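YcgJ protein (Bacillus subtilis, PDB 1XXL) is probably an S-adenosyl-L-methionine-dependent methyltransferase of the Rossmann-like superfamily, though the substrate it would modify is not known. Local coordinates at residues I90-Y95 with R119-D124; A96-S101 with V123-P128. All coordinates share one frame; numbering follows the deposited sequence.

Contact 1 of 2, residues I90-Y95 with R119-D124. With SO4 (sulfate ion), chain C; SO4 (sulfate ion), chain D.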
loop_
_atom_site.group_PDB
_atom_site.type_symbol
_atom_site.label_atom_id
_atom_site.label_comp_id
_atom_site.label_asym_id
_atom_site.label_seq_id
_atom_site.Cartn_x
_atom_site.Cartn_y
_atom_site.Cartn_z
ATOM N N ILE A 90 -6.480 -8.071 -13.057
ATOM C CA ILE A 90 -5.515 -7.793 -12.011
ATOM C C ILE A 90 -5.894 -6.467 -11.359
ATOM O O ILE A 90 -6.268 -5.502 -12.049
ATOM C CB ILE A 90 -4.097 -7.656 -12.584
ATOM C CG1 ILE A 90 -3.682 -8.936 -13.337
ATOM C CG2 ILE A 90 -3.111 -7.312 -11.472
ATOM C CD1 ILE A 90 -2.469 -8.765 -14.243
ATOM N N ILE A 91 -5.803 -6.435 -10.032
ATOM C CA ILE A 91 -5.990 -5.217 -9.256
ATOM C C ILE A 91 -4.805 -5.085 -8.334
ATOM O O ILE A 91 -4.462 -6.031 -7.657
ATOM C CB ILE A 91 -7.304 -5.223 -8.423
ATOM C CG1 ILE A 91 -8.518 -5.408 -9.337
ATOM C CG2 ILE A 91 -7.399 -3.926 -7.581
ATOM C CD1 ILE A 91 -9.813 -5.635 -8.612
ATOM N N THR A 92 -4.184 -3.910 -8.333
ATOM C CA THR A 92 -2.987 -3.637 -7.565
ATOM C C THR A 92 -3.263 -2.522 -6.580
ATOM O O THR A 92 -4.068 -1.622 -6.827
ATOM C CB THR A 92 -1.760 -3.221 -8.461
ATOM O OG1 THR A 92 -2.062 -2.022 -9.194
ATOM C CG2 THR A 92 -1.407 -4.317 -9.466
ATOM N N CYS A 93 -2.579 -2.590 -5.455
ATOM C CA CYS A 93 -2.735 -1.620 -4.401
ATOM C C CYS A 93 -1.395 -1.596 -3.662
ATOM O O CYS A 93 -1.079 -2.545 -2.950
ATOM C CB CYS A 93 -3.901 -2.048 -3.483
ATOM S SG CYS A 93 -4.276 -0.865 -2.210
ATOM N N ARG A 94 -0.601 -0.546 -3.882
ATOM C CA ARG A 94 0.767 -0.457 -3.354
ATOM C C ARG A 94 0.918 0.676 -2.360
ATOM O O ARG A 94 0.746 1.839 -2.706
ATOM C CB ARG A 94 1.781 -0.308 -4.481
ATOM C CG ARG A 94 3.242 -0.424 -4.001
ATOM C CD ARG A 94 4.227 -0.573 -5.163
ATOM N NE ARG A 94 4.200 0.612 -6.029
ATOM C CZ ARG A 94 5.251 1.338 -6.413
ATOM N NH1 ARG A 94 6.485 1.036 -6.022
ATOM N NH2 ARG A 94 5.065 2.381 -7.205
ATOM N N TYR A 95 1.205 0.320 -1.115
ATOM C CA TYR A 95 1.324 1.251 -0.002
ATOM C C TYR A 95 0.186 2.265 0.065
ATOM O O TYR A 95 0.392 3.437 0.362
ATOM C CB TYR A 95 2.708 1.936 0.003
ATOM C CG TYR A 95 3.869 0.962 0.173
ATOM C CD1 TYR A 95 4.003 0.197 1.330
ATOM C CD2 TYR A 95 4.841 0.825 -0.816
ATOM C CE1 TYR A 95 5.086 -0.675 1.510
ATOM C CE2 TYR A 95 5.933 -0.071 -0.659
ATOM C CZ TYR A 95 6.048 -0.808 0.502
ATOM O OH TYR A 95 7.087 -1.679 0.657
ATOM N N ARG A 119 -6.505 -11.704 -9.984
ATOM C CA ARG A 119 -5.481 -11.466 -8.950
ATOM C C ARG A 119 -5.539 -10.077 -8.320
ATOM O O ARG A 119 -5.498 -9.074 -9.022
ATOM C CB ARG A 119 -4.082 -11.563 -9.548
ATOM C CG ARG A 119 -3.571 -12.929 -9.801
ATOM C CD ARG A 119 -2.253 -12.872 -10.641
ATOM N NE ARG A 119 -2.166 -14.074 -11.460
ATOM C CZ ARG A 119 -1.667 -15.233 -11.047
ATOM N NH1 ARG A 119 -1.145 -15.352 -9.842
ATOM N NH2 ARG A 119 -1.664 -16.284 -11.873
ATOM N N PHE A 120 -5.592 -10.039 -6.998
ATOM C CA PHE A 120 -5.421 -8.817 -6.211
ATOM C C PHE A 120 -4.023 -8.848 -5.612
ATOM O O PHE A 120 -3.667 -9.784 -4.873
ATOM C CB PHE A 120 -6.470 -8.755 -5.085
ATOM C CG PHE A 120 -6.348 -7.557 -4.170
ATOM C CD1 PHE A 120 -5.989 -6.302 -4.659
ATOM C CD2 PHE A 120 -6.651 -7.684 -2.819
ATOM C CE1 PHE A 120 -5.893 -5.204 -3.804
ATOM C CE2 PHE A 120 -6.574 -6.601 -1.972
ATOM C CZ PHE A 120 -6.197 -5.355 -2.459
ATOM N N LEU A 121 -3.229 -7.842 -5.952
ATOM C CA LEU A 121 -1.854 -7.745 -5.509
ATOM C C LEU A 121 -1.743 -6.570 -4.561
ATOM O O LEU A 121 -1.860 -5.406 -4.965
ATOM C CB LEU A 121 -0.916 -7.589 -6.708
ATOM C CG LEU A 121 -0.988 -8.758 -7.686
ATOM C CD1 LEU A 121 -0.262 -8.430 -8.942
ATOM C CD2 LEU A 121 -0.421 -10.026 -7.103
ATOM N N LEU A 122 -1.524 -6.891 -3.289
ATOM C CA LEU A 122 -1.559 -5.917 -2.230
ATOM C C LEU A 122 -0.195 -5.826 -1.582
ATOM O O LEU A 122 0.294 -6.818 -1.044
ATOM C CB LEU A 122 -2.621 -6.359 -1.220
ATOM C CG LEU A 122 -2.698 -5.648 0.108
ATOM C CD1 LEU A 122 -3.156 -4.224 -0.100
ATOM C CD2 LEU A 122 -3.638 -6.404 1.056
ATOM N N VAL A 123 0.423 -4.643 -1.666
ATOM C CA VAL A 123 1.633 -4.346 -0.936
ATOM C C VAL A 123 1.331 -3.280 0.093
ATOM O O VAL A 123 0.768 -2.233 -0.229
ATOM C CB VAL A 123 2.816 -3.862 -1.878
ATOM C CG1 VAL A 123 3.986 -3.282 -1.072
ATOM C CG2 VAL A 123 3.270 -4.997 -2.698
ATOM N N ASP A 124 1.694 -3.560 1.335
ATOM C CA ASP A 124 1.657 -2.542 2.347
ATOM C C ASP A 124 2.572 -2.931 3.487
ATOM O O ASP A 124 3.059 -4.045 3.562
ATOM C CB ASP A 124 0.203 -2.292 2.834
ATOM C CG ASP A 124 -0.041 -0.832 3.253
ATOM O OD1 ASP A 124 -1.222 -0.498 3.494
ATOM O OD2 ASP A 124 0.934 -0.030 3.360
HETATM S S SO4 C . 8.550 3.845 -7.755
HETATM O O1 SO4 C . 8.098 3.247 -9.003
HETATM O O2 SO4 C . 9.598 4.822 -8.058
HETATM O O3 SO4 C . 9.056 2.793 -6.882
HETATM O O4 SO4 C . 7.455 4.541 -7.065
HETATM S S SO4 D . 9.969 -1.441 -1.492
HETATM O O1 SO4 D . 10.104 -2.788 -1.006
HETATM O O2 SO4 D . 9.816 -1.410 -2.953
HETATM O O3 SO4 D . 11.114 -0.692 -1.109
HETATM O O4 SO4 D . 8.891 -0.811 -0.817
#
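Ile91 and Phe120 face each other across two parallel strands whose axes run 4.7 Å apart at only 8°, a worked example of how neighbouring strands mesh above and below their hydrogen bonds. Five backbone bonds join them, from Ile91 N to Arg119 O through to Tyr95 N and Val123 O; the last donor lies 36° out of the carbonyl plane, where strand 88-94 gives way to loop. On the face toward helix 103-113, the Phe120 ring, its CG anti to the backbone N (chi1 178°), leans over the neighbouring strand. Its edge fills the hollow between Ile91 and Cys93: Phe120 CD1 stands 3.4 Å from Ile91 O, and CE1 rests 3.7 Å from Cys93 CB. Leu122 CD1 meets Cys93 CB at 4.1 Å, and Val110 of the helix packs on Ile91 and Phe120. On the other face Leu121 CD1 reaches Ile90 CG2 at 4.0 Å, and Thr92 OG1 is hydrogen-bonded to Asp27. Further along, the Arg94 chain lies beside Val123, with Arg94 CG 4.1 Å from Val123 CB, and then bends away to bond Thr35 and a sulfate ion. The Tyr95 ring lies over Val123 CG1, a CH-pi contact 3.8 Å from the ring centroid, with Asp124 OD2, hydrogen-bonded to His98, at its edge. An alanine here has no ring and would probably leave Val123 CG1 without its aromatic partner and the Asp124 carboxylate less screened. The middle of the contact is mainly apolar, and polar groups gather where strand 88-94 ends, at Arg94 of the S-adenosyl-L-methionine site.

Contact 2 of 2, residues A96-S101 with V123-P128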
loop_
_atom_site.group_PDB
_atom_site.type_symbol
_atom_site.label_atom_id
_atom_site.label_comp_id
_atom_site.label_asym_id
_atom_site.label_seq_id
_atom_site.Cartn_x
_atom_site.Cartn_y
_atom_site.Cartn_z
ATOM N N ALA A 96 -1.033 1.803 -0.196
ATOM C CA ALA A 96 -2.198 2.680 -0.164
ATOM C C ALA A 96 -3.234 2.293 0.888
ATOM O O ALA A 96 -3.937 3.153 1.383
ATOM C CB ALA A 96 -2.851 2.700 -1.546
ATOM N N ALA A 97 -3.354 1.009 1.202
ATOM C CA ALA A 97 -4.436 0.522 2.088
ATOM C C ALA A 97 -4.469 1.182 3.466
ATOM O O ALA A 97 -5.555 1.380 4.038
ATOM C CB ALA A 97 -4.363 -0.976 2.242
ATOM N N HIS A 98 -3.296 1.513 4.002
ATOM C CA HIS A 98 -3.240 2.172 5.310
ATOM C C HIS A 98 -3.906 3.552 5.338
ATOM O O HIS A 98 -4.148 4.093 6.412
ATOM C CB HIS A 98 -1.803 2.232 5.873
ATOM C CG HIS A 98 -0.827 2.974 5.016
ATOM N ND1 HIS A 98 -0.040 2.348 4.068
ATOM C CD2 HIS A 98 -0.471 4.283 4.998
ATOM C CE1 HIS A 98 0.735 3.250 3.488
ATOM N NE2 HIS A 98 0.484 4.432 4.028
ATOM N N HIS A 99 -4.205 4.099 4.165
ATOM C CA HIS A 99 -4.928 5.362 4.032
ATOM C C HIS A 99 -6.433 5.195 3.787
ATOM O O HIS A 99 -7.137 6.185 3.765
ATOM C CB HIS A 99 -4.366 6.181 2.867
ATOM C CG HIS A 99 -3.010 6.747 3.117
ATOM N ND1 HIS A 99 -2.009 6.711 2.171
ATOM C CD2 HIS A 99 -2.488 7.365 4.204
ATOM C CE1 HIS A 99 -0.925 7.290 2.666
ATOM N NE2 HIS A 99 -1.188 7.685 3.904
ATOM N N PHE A 100 -6.928 3.971 3.599
ATOM C CA PHE A 100 -8.359 3.753 3.351
ATOM C C PHE A 100 -9.174 4.129 4.582
ATOM O O PHE A 100 -8.823 3.751 5.668
ATOM C CB PHE A 100 -8.667 2.274 3.044
ATOM C CG PHE A 100 -8.110 1.760 1.756
ATOM C CD1 PHE A 100 -7.571 2.596 0.801
ATOM C CD2 PHE A 100 -8.147 0.414 1.499
ATOM C CE1 PHE A 100 -7.088 2.076 -0.382
ATOM C CE2 PHE A 100 -7.664 -0.103 0.316
ATOM C CZ PHE A 100 -7.147 0.736 -0.624
ATOM N N SER A 101 -10.283 4.830 4.398
ATOM C CA SER A 101 -11.152 5.196 5.521
ATOM C C SER A 101 -11.943 3.983 6.031
ATOM O O SER A 101 -12.369 3.962 7.192
ATOM C CB SER A 101 -12.118 6.317 5.105
ATOM O OG SER A 101 -12.963 5.865 4.057
ATOM N N VAL A 123 0.423 -4.643 -1.666
ATOM C CA VAL A 123 1.633 -4.346 -0.936
ATOM C C VAL A 123 1.331 -3.280 0.093
ATOM O O VAL A 123 0.768 -2.233 -0.229
ATOM C CB VAL A 123 2.816 -3.862 -1.878
ATOM C CG1 VAL A 123 3.986 -3.282 -1.072
ATOM C CG2 VAL A 123 3.270 -4.997 -2.698
ATOM N N ASP A 124 1.694 -3.560 1.335
ATOM C CA ASP A 124 1.657 -2.542 2.347
ATOM C C ASP A 124 2.572 -2.931 3.487
ATOM O O ASP A 124 3.059 -4.045 3.562
ATOM C CB ASP A 124 0.203 -2.292 2.834
ATOM C CG ASP A 124 -0.041 -0.832 3.253
ATOM O OD1 ASP A 124 -1.222 -0.498 3.494
ATOM O OD2 ASP A 124 0.934 -0.030 3.360
ATOM N N HIS A 125 2.833 -1.987 4.371
ATOM C CA HIS A 125 3.400 -2.366 5.640
ATOM C C HIS A 125 2.231 -2.783 6.554
ATOM O O HIS A 125 1.074 -2.440 6.301
ATOM C CB HIS A 125 4.347 -1.322 6.253
ATOM C CG HIS A 125 3.935 0.088 6.044
ATOM N ND1 HIS A 125 3.125 0.757 6.927
ATOM C CD2 HIS A 125 4.240 0.970 5.061
ATOM C CE1 HIS A 125 2.933 1.992 6.493
ATOM N NE2 HIS A 125 3.594 2.143 5.357
ATOM N N TYR A 126 2.530 -3.614 7.532
ATOM C CA TYR A 126 1.498 -4.209 8.354
ATOM C C TYR A 126 1.855 -4.140 9.838
ATOM O O TYR A 126 3.003 -3.972 10.207
ATOM C CB TYR A 126 1.248 -5.648 7.893
ATOM C CG TYR A 126 2.420 -6.601 8.032
ATOM C CD1 TYR A 126 3.308 -6.811 6.987
ATOM C CD2 TYR A 126 2.629 -7.287 9.208
ATOM C CE1 TYR A 126 4.359 -7.708 7.108
ATOM C CE2 TYR A 126 3.666 -8.146 9.345
ATOM C CZ TYR A 126 4.537 -8.361 8.291
ATOM O OH TYR A 126 5.587 -9.216 8.462
ATOM N N ALA A 127 0.832 -4.284 10.668
ATOM C CA ALA A 127 0.949 -4.335 12.119
ATOM C C ALA A 127 1.310 -5.757 12.547
ATOM O O ALA A 127 0.700 -6.719 12.080
ATOM C CB ALA A 127 -0.377 -3.947 12.746
ATOM N N PRO A 128 2.313 -5.901 13.439
ATOM C CA PRO A 128 2.537 -7.198 14.049
ATOM C C PRO A 128 1.280 -7.683 14.785
ATOM O O PRO A 128 0.386 -6.885 15.108
ATOM C CB PRO A 128 3.699 -6.938 15.014
ATOM C CG PRO A 128 4.391 -5.765 14.458
ATOM C CD PRO A 128 3.301 -4.913 13.882
HETATM O O HOH W 1 -1.626 -1.001 -0.024
#
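The closest CA atoms, those of Ala97 and Asp124, are 6.8 Å apart, too wide for the sheet pairing to continue. Residues 97-99 form a short 3-10 turn, held by bonds from His99 N to Ala96 O and from Phe100 N to Ala97 O, while the facing chain is still extended at Asp124 and His125. A water spans the widening gap, accepting from Ala96 N and donating to Val123 O. Across this splayed backbone the side chains make the direct link. The Asp124 carboxylate points into the turn: Asp124 OD2 accepts a hydrogen bond from His98 ND1 at 2.7 Å on its syn lone pair, nearly in the imidazole plane. Asp124 OD1 receives two weak hydrogen bonds, from His98 N at 2.9 Å and from His98 ND1 at 3.1 Å, and it also touches Ala97 CB at 3.4 Å. His125 N is a second donor to Asp124 OD2, at 2.9 Å, arriving from above the carboxylate plane. Several N-H groups therefore grip one buried acid and limit its rotation. With CG set between its backbone N and carbonyl carbon (chi1 60°), the His98 ring can present ND1 to the same acid that its own N-H meets. His125 lies over one face of this ring in an offset stack, centroids 4.6 Å apart and planes at 30°, and its ND1 is held by Glu151. The ring of His148 also meets that of His98. The whole is a His-carboxylate hydrogen bond within a histidine cluster, placed where the loop after strand 88-94 leaves a Rossmann-like sheet; Ala96 in this loop lies close to Gly29, which binds S-adenosyl-L-methionine.

How the contacts relate
Contacts 1 and 2 have centres about 11 Å apart and share Val123 and Asp124 on strand 118-125. Along the chain, 90-95 runs directly into 96-101; helix 103-113 then leads back to 119-124 and on to 123-128, so both contacts close the same beta-alpha-beta crossover. Contact 1 is the paired part of the two strands within the sheet, and contact 2 is their parting at the C-terminal ends of the strands. They also touch directly, Cys93 SG lying 3.7 Å from Phe100 CZ and Tyr95 CD1 3.8 Å from His125 CD2. Strand 88-94 thus leads from the sheet through Arg94 into a loop beside the cofactor site, consistent with a Rossmann-like methyltransferase.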